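Local structure of regulatory protein BlaR1 (Bacillus licheniformis, 1NRF) at residues P61-L72 with L128-Y137. The protein probably senses beta-lactam antibiotics through acylation of a serine in its extracellular C-terminal domain, the part described here, and relays the signal across the membrane. Sequence-based numbering, arbitrary orientation.
Sequences PASTYKVFSALL and LRHYLKSIHY
Tyr-131, Tyr-137 and Leu-72 carry most of this contact, a worked example of two helices held well apart, the axes of segments 66-72 and 128-134 lying 11.5 Å from each other, by large side chains that fill the space between. Leu-72 lies on one face of the Tyr-131 ring: its CB stands 3.7 Å from the ring centroid in a CH-pi contact, and its CD1 reaches Tyr-131 CD1. With CG anti to the backbone N (chi1 -176°), Tyr-131 extends toward helix 66-76, bringing its OH to 2.9 Å from Phe-68 O; the OH of Tyr-65 lies at the ring's edge. A Schellman motif, His-136 at C-prime, ends helix 125-134 and bonds Tyr-137 N to Leu-132 O. The Tyr-137 ring receives the edge of Tyr-65 on one face, planes at 88°, and turns its own edge to the face of Phe-68, two T-shaped stacks in succession. Its OH, beside Pro-61 CB, hydrogen-bonds a water that donates to Thr-64 O. Segment 61-72 also holds Ser-63, the probable acylation site of this penicillin-binding protein/serine beta-lactamase fold. Helix 158-170 covers Phe-68 and Tyr-137 through Ile-164, helix 177-187 packs on Val-67 and Leu-71, and helix 113-123 meets Lys-66, Ser-69 and Leu-72.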
loop_
_atom_site.group_PDB
_atom_site.type_symbol
_atom_site.label_atom_id
_atom_site.label_comp_id
_atom_site.label_asym_id
_atom_site.label_seq_id
_atom_site.Cartn_x
_atom_site.Cartn_y
_atom_site.Cartn_z
ATOM N N PRO A 61 -8.309 -2.639 0.185
ATOM C CA PRO A 61 -6.911 -2.198 0.271
ATOM C C PRO A 61 -6.216 -2.487 1.606
ATOM O O PRO A 61 -4.993 -2.653 1.654
ATOM C CB PRO A 61 -7.010 -0.708 -0.023
ATOM C CG PRO A 61 -8.375 -0.349 0.536
ATOM C CD PRO A 61 -9.229 -1.494 0.057
ATOM N N ALA A 62 -6.995 -2.553 2.680
ATOM C CA ALA A 62 -6.464 -2.806 4.020
ATOM C C ALA A 62 -5.363 -1.792 4.370
ATOM O O ALA A 62 -5.399 -0.650 3.908
ATOM C CB ALA A 62 -5.934 -4.236 4.113
ATOM N N SER A 63 -4.385 -2.191 5.176
ATOM C CA SER A 63 -3.318 -1.257 5.536
ATOM C C SER A 63 -2.560 -0.593 4.376
ATOM O O SER A 63 -1.802 0.338 4.617
ATOM C CB SER A 63 -2.298 -1.923 6.455
ATOM O OG SER A 63 -2.723 -1.886 7.795
ATOM N N THR A 64 -2.736 -1.052 3.134
ATOM C CA THR A 64 -2.024 -0.404 2.021
ATOM C C THR A 64 -2.544 1.013 1.835
ATOM O O THR A 64 -1.838 1.888 1.336
ATOM C CB THR A 64 -2.188 -1.153 0.640
ATOM O OG1 THR A 64 -3.552 -1.098 0.194
ATOM C CG2 THR A 64 -1.732 -2.588 0.758
ATOM N N TYR A 65 -3.781 1.233 2.264
ATOM C CA TYR A 65 -4.419 2.527 2.109
ATOM C C TYR A 65 -3.894 3.623 3.060
ATOM O O TYR A 65 -4.100 4.820 2.820
ATOM C CB TYR A 65 -5.937 2.354 2.277
ATOM C CG TYR A 65 -6.687 3.635 2.098
ATOM C CD1 TYR A 65 -6.845 4.190 0.832
ATOM C CD2 TYR A 65 -7.144 4.353 3.200
ATOM C CE1 TYR A 65 -7.424 5.432 0.663
ATOM C CE2 TYR A 65 -7.730 5.598 3.051
ATOM C CZ TYR A 65 -7.863 6.136 1.776
ATOM O OH TYR A 65 -8.413 7.380 1.609
ATOM N N LYS A 66 -3.223 3.213 4.135
ATOM C CA LYS A 66 -2.677 4.152 5.115
ATOM C C LYS A 66 -1.776 5.233 4.491
ATOM O O LYS A 66 -1.648 6.338 5.023
ATOM C CB LYS A 66 -1.893 3.390 6.185
ATOM C CG LYS A 66 -2.736 2.666 7.227
ATOM C CD LYS A 66 -1.810 1.892 8.158
ATOM C CE LYS A 66 -2.531 1.305 9.353
ATOM N NZ LYS A 66 -3.571 0.338 8.971
ATOM N N VAL A 67 -1.153 4.906 3.363
ATOM C CA VAL A 67 -0.290 5.849 2.658
ATOM C C VAL A 67 -1.104 7.075 2.238
ATOM O O VAL A 67 -0.674 8.215 2.421
ATOM C CB VAL A 67 0.335 5.193 1.389
ATOM C CG1 VAL A 67 1.103 6.224 0.583
ATOM C CG2 VAL A 67 1.262 4.043 1.794
ATOM N N PHE A 68 -2.284 6.832 1.686
ATOM C CA PHE A 68 -3.131 7.926 1.238
ATOM C C PHE A 68 -3.902 8.533 2.397
ATOM O O PHE A 68 -4.253 9.707 2.368
ATOM C CB PHE A 68 -4.078 7.449 0.135
ATOM C CG PHE A 68 -3.371 7.061 -1.130
ATOM C CD1 PHE A 68 -2.803 5.797 -1.270
ATOM C CD2 PHE A 68 -3.218 7.979 -2.159
ATOM C CE1 PHE A 68 -2.091 5.455 -2.418
ATOM C CE2 PHE A 68 -2.506 7.646 -3.312
ATOM C CZ PHE A 68 -1.941 6.379 -3.440
ATOM N N SER A 69 -4.160 7.729 3.418
ATOM C CA SER A 69 -4.849 8.223 4.600
ATOM C C SER A 69 -3.936 9.277 5.224
ATOM O O SER A 69 -4.380 10.360 5.612
ATOM C CB SER A 69 -5.075 7.084 5.600
ATOM O OG SER A 69 -5.572 7.583 6.834
ATOM N N ALA A 70 -2.651 8.944 5.302
ATOM C CA ALA A 70 -1.642 9.830 5.872
ATOM C C ALA A 70 -1.486 11.122 5.068
ATOM O O ALA A 70 -1.285 12.194 5.629
ATOM C CB ALA A 70 -0.305 9.097 5.951
ATOM N N LEU A 71 -1.587 11.008 3.748
ATOM C CA LEU A 71 -1.445 12.156 2.862
ATOM C C LEU A 71 -2.589 13.158 3.039
ATOM O O LEU A 71 -2.373 14.368 3.021
ATOM C CB LEU A 71 -1.385 11.680 1.410
ATOM C CG LEU A 71 -1.142 12.735 0.329
ATOM C CD1 LEU A 71 0.165 13.486 0.568
ATOM C CD2 LEU A 71 -1.117 12.025 -1.010
ATOM N N LEU A 72 -3.806 12.650 3.206
ATOM C CA LEU A 72 -4.951 13.520 3.394
ATOM C C LEU A 72 -4.801 14.219 4.741
ATOM O O LEU A 72 -5.040 15.419 4.845
ATOM C CB LEU A 72 -6.256 12.719 3.363
ATOM C CG LEU A 72 -7.522 13.511 3.720
ATOM C CD1 LEU A 72 -7.769 14.591 2.676
ATOM C CD2 LEU A 72 -8.716 12.580 3.815
ATOM N N LEU A 128 -13.853 12.794 3.516
ATOM C CA LEU A 128 -13.240 11.527 3.147
ATOM C C LEU A 128 -13.688 11.083 1.762
ATOM O O LEU A 128 -12.854 10.782 0.901
ATOM C CB LEU A 128 -13.589 10.447 4.165
ATOM C CG LEU A 128 -12.827 10.538 5.483
ATOM C CD1 LEU A 128 -13.479 9.652 6.540
ATOM C CD2 LEU A 128 -11.390 10.144 5.231
ATOM N N ARG A 129 -15.001 11.033 1.549
ATOM C CA ARG A 129 -15.533 10.622 0.258
ATOM C C ARG A 129 -15.018 11.551 -0.843
ATOM O O ARG A 129 -14.679 11.105 -1.943
ATOM C CB ARG A 129 -17.067 10.627 0.278
ATOM C CG ARG A 129 -17.685 9.680 1.307
ATOM C CD ARG A 129 -19.063 9.204 0.864
ATOM N NE ARG A 129 -19.686 8.296 1.827
ATOM C CZ ARG A 129 -20.555 7.337 1.506
ATOM N NH1 ARG A 129 -20.908 7.148 0.241
ATOM N NH2 ARG A 129 -21.084 6.571 2.452
ATOM N N HIS A 130 -14.948 12.844 -0.534
ATOM C CA HIS A 130 -14.468 13.842 -1.484
ATOM C C HIS A 130 -13.058 13.479 -1.948
ATOM O O HIS A 130 -12.726 13.583 -3.137
ATOM C CB HIS A 130 -14.454 15.221 -0.818
ATOM C CG HIS A 130 -13.868 16.301 -1.670
ATOM N ND1 HIS A 130 -14.513 16.810 -2.780
ATOM C CD2 HIS A 130 -12.683 16.953 -1.593
ATOM C CE1 HIS A 130 -13.748 17.727 -3.348
ATOM N NE2 HIS A 130 -12.633 17.833 -2.647
ATOM N N TYR A 131 -12.240 13.055 -0.989
ATOM C CA TYR A 131 -10.851 12.672 -1.229
ATOM C C TYR A 131 -10.717 11.496 -2.192
ATOM O O TYR A 131 -10.006 11.582 -3.195
ATOM C CB TYR A 131 -10.180 12.330 0.105
ATOM C CG TYR A 131 -8.705 12.005 0.006
ATOM C CD1 TYR A 131 -7.789 12.955 -0.450
ATOM C CD2 TYR A 131 -8.219 10.753 0.397
ATOM C CE1 TYR A 131 -6.428 12.671 -0.508
ATOM C CE2 TYR A 131 -6.861 10.458 0.343
ATOM C CZ TYR A 131 -5.971 11.424 -0.107
ATOM O OH TYR A 131 -4.622 11.152 -0.126
ATOM N N LEU A 132 -11.404 10.401 -1.882
ATOM C CA LEU A 132 -11.352 9.214 -2.722
ATOM C C LEU A 132 -11.707 9.586 -4.156
ATOM O O LEU A 132 -11.203 8.986 -5.104
ATOM C CB LEU A 132 -12.306 8.143 -2.203
ATOM C CG LEU A 132 -12.021 7.603 -0.806
ATOM C CD1 LEU A 132 -13.143 6.650 -0.393
ATOM C CD2 LEU A 132 -10.665 6.902 -0.790
ATOM N N LYS A 133 -12.582 10.574 -4.313
ATOM C CA LYS A 133 -12.958 11.010 -5.645
ATOM C C LYS A 133 -11.858 11.891 -6.222
ATOM O O LYS A 133 -11.524 11.771 -7.401
ATOM C CB LYS A 133 -14.281 11.774 -5.624
ATOM C CG LYS A 133 -15.500 10.888 -5.481
ATOM C CD LYS A 133 -16.785 11.707 -5.503
ATOM C CE LYS A 133 -18.008 10.807 -5.329
ATOM N NZ LYS A 133 -19.299 11.563 -5.393
ATOM N N SER A 134 -11.278 12.759 -5.390
ATOM C CA SER A 134 -10.231 13.647 -5.874
ATOM C C SER A 134 -9.014 12.894 -6.425
ATOM O O SER A 134 -8.330 13.391 -7.309
ATOM C CB SER A 134 -9.809 14.659 -4.781
ATOM O OG SER A 134 -9.101 14.069 -3.697
ATOM N N ILE A 135 -8.738 11.700 -5.918
ATOM C CA ILE A 135 -7.595 10.943 -6.426
ATOM C C ILE A 135 -8.045 9.672 -7.142
ATOM O O ILE A 135 -7.216 8.832 -7.510
ATOM C CB ILE A 135 -6.608 10.547 -5.297
ATOM C CG1 ILE A 135 -7.299 9.616 -4.299
ATOM C CG2 ILE A 135 -6.061 11.799 -4.623
ATOM C CD1 ILE A 135 -6.367 9.034 -3.249
ATOM N N HIS A 136 -9.358 9.557 -7.347
ATOM C CA HIS A 136 -9.971 8.392 -7.984
ATOM C C HIS A 136 -9.313 7.082 -7.527
ATOM O O HIS A 136 -8.659 6.378 -8.301
ATOM C CB HIS A 136 -9.931 8.519 -9.517
ATOM C CG HIS A 136 -10.886 7.599 -10.222
ATOM N ND1 HIS A 136 -11.560 7.961 -11.369
ATOM C CD2 HIS A 136 -11.291 6.338 -9.929
ATOM C CE1 HIS A 136 -12.341 6.965 -11.751
ATOM N NE2 HIS A 136 -12.197 5.969 -10.894
ATOM N N TYR A 137 -9.514 6.765 -6.253
ATOM C CA TYR A 137 -8.960 5.566 -5.650
ATOM C C TYR A 137 -9.892 4.360 -5.784
ATOM O O TYR A 137 -10.935 4.283 -5.133
ATOM C CB TYR A 137 -8.648 5.840 -4.179
ATOM C CG TYR A 137 -7.848 4.752 -3.493
ATOM C CD1 TYR A 137 -8.425 3.518 -3.172
ATOM C CD2 TYR A 137 -6.524 4.972 -3.122
ATOM C CE1 TYR A 137 -7.701 2.542 -2.499
ATOM C CE2 TYR A 137 -5.794 3.999 -2.444
ATOM C CZ TYR A 137 -6.390 2.792 -2.137
ATOM O OH TYR A 137 -5.669 1.842 -1.468
HETATM O O HOH W 1 -2.824 2.349 -1.256
#